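Local structure of hydrolase, putative (Plasmodium vivax, 2B30) at residues A[134-139]-A[182-187]. The protein is of unknown function but belongs to the Cof-like branch of the HAD hydrolases and may be a metal-dependent phosphatase. Residues are numbered along the deposited sequence; the frame is centred on the assembly and turned at random.
Sequences NQTIFH and LMIVLD
Strands 136-139 and 182-184 run antiparallel, joined chiefly through their backbones. In the hydrogen-bonded pair, I137 N reaches M183 O at 3.0 Å, almost straight (177°) but from above the carbonyl plane, and M183 N answers to I137 O. V185 N also bonds Q135 O, nearly along the C=O axis. The Q135 side chain, CG in the crowded position between N and C (chi1 49°), then extended, brings NE2 to V185 O at 2.9 Å. A long amide suits this place: NE2 gives V185 O the N-H that the backbone N of Q135, too far away, does not.

Apolar contacts divide between the two faces. On one, the CD1 tip of I137, a branched residue suited to a buried strand, touches M183 SD at 4.1 Å and V185 CG2. On the other, L182 CD2 meets the F138 ring obliquely near CD1, and T136 CG2 lies over one face of it, toward the rim; T136 OG1 hydrogen-bonds L132 O, leaving the methyl to apolar neighbours.

Helix 117-129 covers F138, L182 and I184, F155 of helix 155-160 packs against I137, M183 and V185, and strands 143-147 and 216-220 flank the pair in a sheet consistent with the Cof-like HAD cap domain.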
loop_
_atom_site.group_PDB
_atom_site.type_symbol
_atom_site.label_atom_id
_atom_site.label_comp_id
_atom_site.label_asym_id
_atom_site.label_seq_id
_atom_site.Cartn_x
_atom_site.Cartn_y
_atom_site.Cartn_z
ATOM N N ASN A 134 12.733 6.366 -28.263
ATOM C CA ASN A 134 13.276 7.707 -28.567
ATOM C C ASN A 134 12.490 8.867 -27.925
ATOM O O ASN A 134 12.712 10.028 -28.269
ATOM C CB ASN A 134 13.444 7.937 -30.086
ATOM C CG ASN A 134 14.372 6.897 -30.762
ATOM O OD1 ASN A 134 15.384 6.464 -30.197
ATOM N ND2 ASN A 134 14.019 6.508 -31.992
ATOM N N GLN A 135 11.594 8.559 -26.985
ATOM C CA GLN A 135 10.927 9.596 -26.180
ATOM C C GLN A 135 10.844 9.196 -24.702
ATOM O O GLN A 135 9.972 9.677 -23.960
ATOM C CB GLN A 135 9.541 9.888 -26.747
ATOM C CG GLN A 135 8.717 8.649 -27.007
ATOM C CD GLN A 135 7.529 8.922 -27.888
ATOM O OE1 GLN A 135 7.563 8.649 -29.088
ATOM N NE2 GLN A 135 6.475 9.476 -27.306
ATOM N N THR A 136 11.785 8.349 -24.285
ATOM C CA THR A 136 11.794 7.739 -22.954
ATOM C C THR A 136 13.031 8.165 -22.160
ATOM O O THR A 136 14.150 8.005 -22.630
ATOM C CB THR A 136 11.773 6.198 -23.075
ATOM O OG1 THR A 136 10.538 5.794 -23.670
ATOM C CG2 THR A 136 11.921 5.517 -21.706
ATOM N N ILE A 137 12.826 8.695 -20.956
ATOM C CA ILE A 137 13.943 9.107 -20.097
ATOM C C ILE A 137 14.297 7.989 -19.123
ATOM O O ILE A 137 13.475 7.578 -18.306
ATOM C CB ILE A 137 13.631 10.402 -19.317
ATOM C CG1 ILE A 137 13.179 11.495 -20.281
ATOM C CG2 ILE A 137 14.875 10.865 -18.553
ATOM C CD1 ILE A 137 12.555 12.683 -19.620
ATOM N N PHE A 138 15.529 7.507 -19.216
ATOM C CA PHE A 138 15.973 6.336 -18.459
ATOM C C PHE A 138 16.679 6.769 -17.185
ATOM O O PHE A 138 17.684 7.476 -17.258
ATOM C CB PHE A 138 16.919 5.502 -19.310
ATOM C CG PHE A 138 16.266 4.910 -20.519
ATOM C CD1 PHE A 138 15.875 3.580 -20.531
ATOM C CD2 PHE A 138 16.038 5.686 -21.650
ATOM C CE1 PHE A 138 15.279 3.030 -21.641
ATOM C CE2 PHE A 138 15.439 5.138 -22.768
ATOM C CZ PHE A 138 15.056 3.809 -22.764
ATOM N N HIS A 139 16.152 6.354 -16.033
ATOM C CA HIS A 139 16.654 6.820 -14.742
ATOM C C HIS A 139 17.371 5.706 -13.986
ATOM O O HIS A 139 16.821 4.621 -13.824
ATOM C CB HIS A 139 15.500 7.334 -13.878
ATOM C CG HIS A 139 14.904 8.625 -14.350
ATOM N ND1 HIS A 139 15.356 9.854 -13.920
ATOM C CD2 HIS A 139 13.866 8.878 -15.185
ATOM C CE1 HIS A 139 14.630 10.808 -14.475
ATOM N NE2 HIS A 139 13.716 10.243 -15.244
ATOM N N LEU A 182 11.581 4.486 -15.813
ATOM C CA LEU A 182 11.461 5.021 -17.171
ATOM C C LEU A 182 10.290 6.002 -17.186
ATOM O O LEU A 182 9.155 5.621 -16.875
ATOM C CB LEU A 182 11.214 3.917 -18.207
ATOM C CG LEU A 182 12.128 2.695 -18.254
ATOM C CD1 LEU A 182 11.872 1.925 -19.529
ATOM C CD2 LEU A 182 13.583 3.074 -18.189
ATOM N N MET A 183 10.566 7.262 -17.517
ATOM C CA MET A 183 9.506 8.242 -17.724
ATOM C C MET A 183 9.286 8.409 -19.211
ATOM O O MET A 183 10.067 9.080 -19.884
ATOM C CB MET A 183 9.853 9.593 -17.115
ATOM C CG MET A 183 8.682 10.560 -17.119
ATOM S SD MET A 183 9.221 12.250 -17.358
ATOM C CE MET A 183 7.645 13.112 -17.312
ATOM N N ILE A 184 8.226 7.796 -19.724
ATOM C CA ILE A 184 7.901 7.894 -21.144
ATOM C C ILE A 184 7.163 9.216 -21.383
ATOM O O ILE A 184 6.030 9.398 -20.929
ATOM C CB ILE A 184 7.052 6.694 -21.625
ATOM C CG1 ILE A 184 7.735 5.367 -21.260
ATOM C CG2 ILE A 184 6.837 6.752 -23.132
ATOM C CD1 ILE A 184 6.950 4.134 -21.689
ATOM N N VAL A 185 7.826 10.139 -22.076
ATOM C CA VAL A 185 7.219 11.414 -22.432
ATOM C C VAL A 185 6.235 11.183 -23.574
ATOM O O VAL A 185 6.585 10.617 -24.607
ATOM C CB VAL A 185 8.282 12.459 -22.819
ATOM C CG1 VAL A 185 7.634 13.706 -23.377
ATOM C CG2 VAL A 185 9.140 12.809 -21.607
ATOM N N LEU A 186 4.997 11.612 -23.365
ATOM C CA LEU A 186 3.900 11.271 -24.257
ATOM C C LEU A 186 3.217 12.506 -24.828
ATOM O O LEU A 186 3.116 13.553 -24.180
ATOM C CB LEU A 186 2.885 10.371 -23.534
ATOM C CG LEU A 186 2.824 8.882 -23.922
ATOM C CD1 LEU A 186 4.151 8.304 -24.371
ATOM C CD2 LEU A 186 2.246 8.044 -22.775
ATOM N N ASP A 187 2.766 12.355 -26.068
ATOM C CA ASP A 187 2.060 13.389 -26.794
ATOM C C ASP A 187 0.617 13.358 -26.298
ATOM O O ASP A 187 -0.032 12.309 -26.382
ATOM C CB ASP A 187 2.134 13.064 -28.289
ATOM C CG ASP A 187 1.723 14.217 -29.172
ATOM O OD1 ASP A 187 0.829 14.992 -28.773
ATOM O OD2 ASP A 187 2.290 14.328 -30.281
#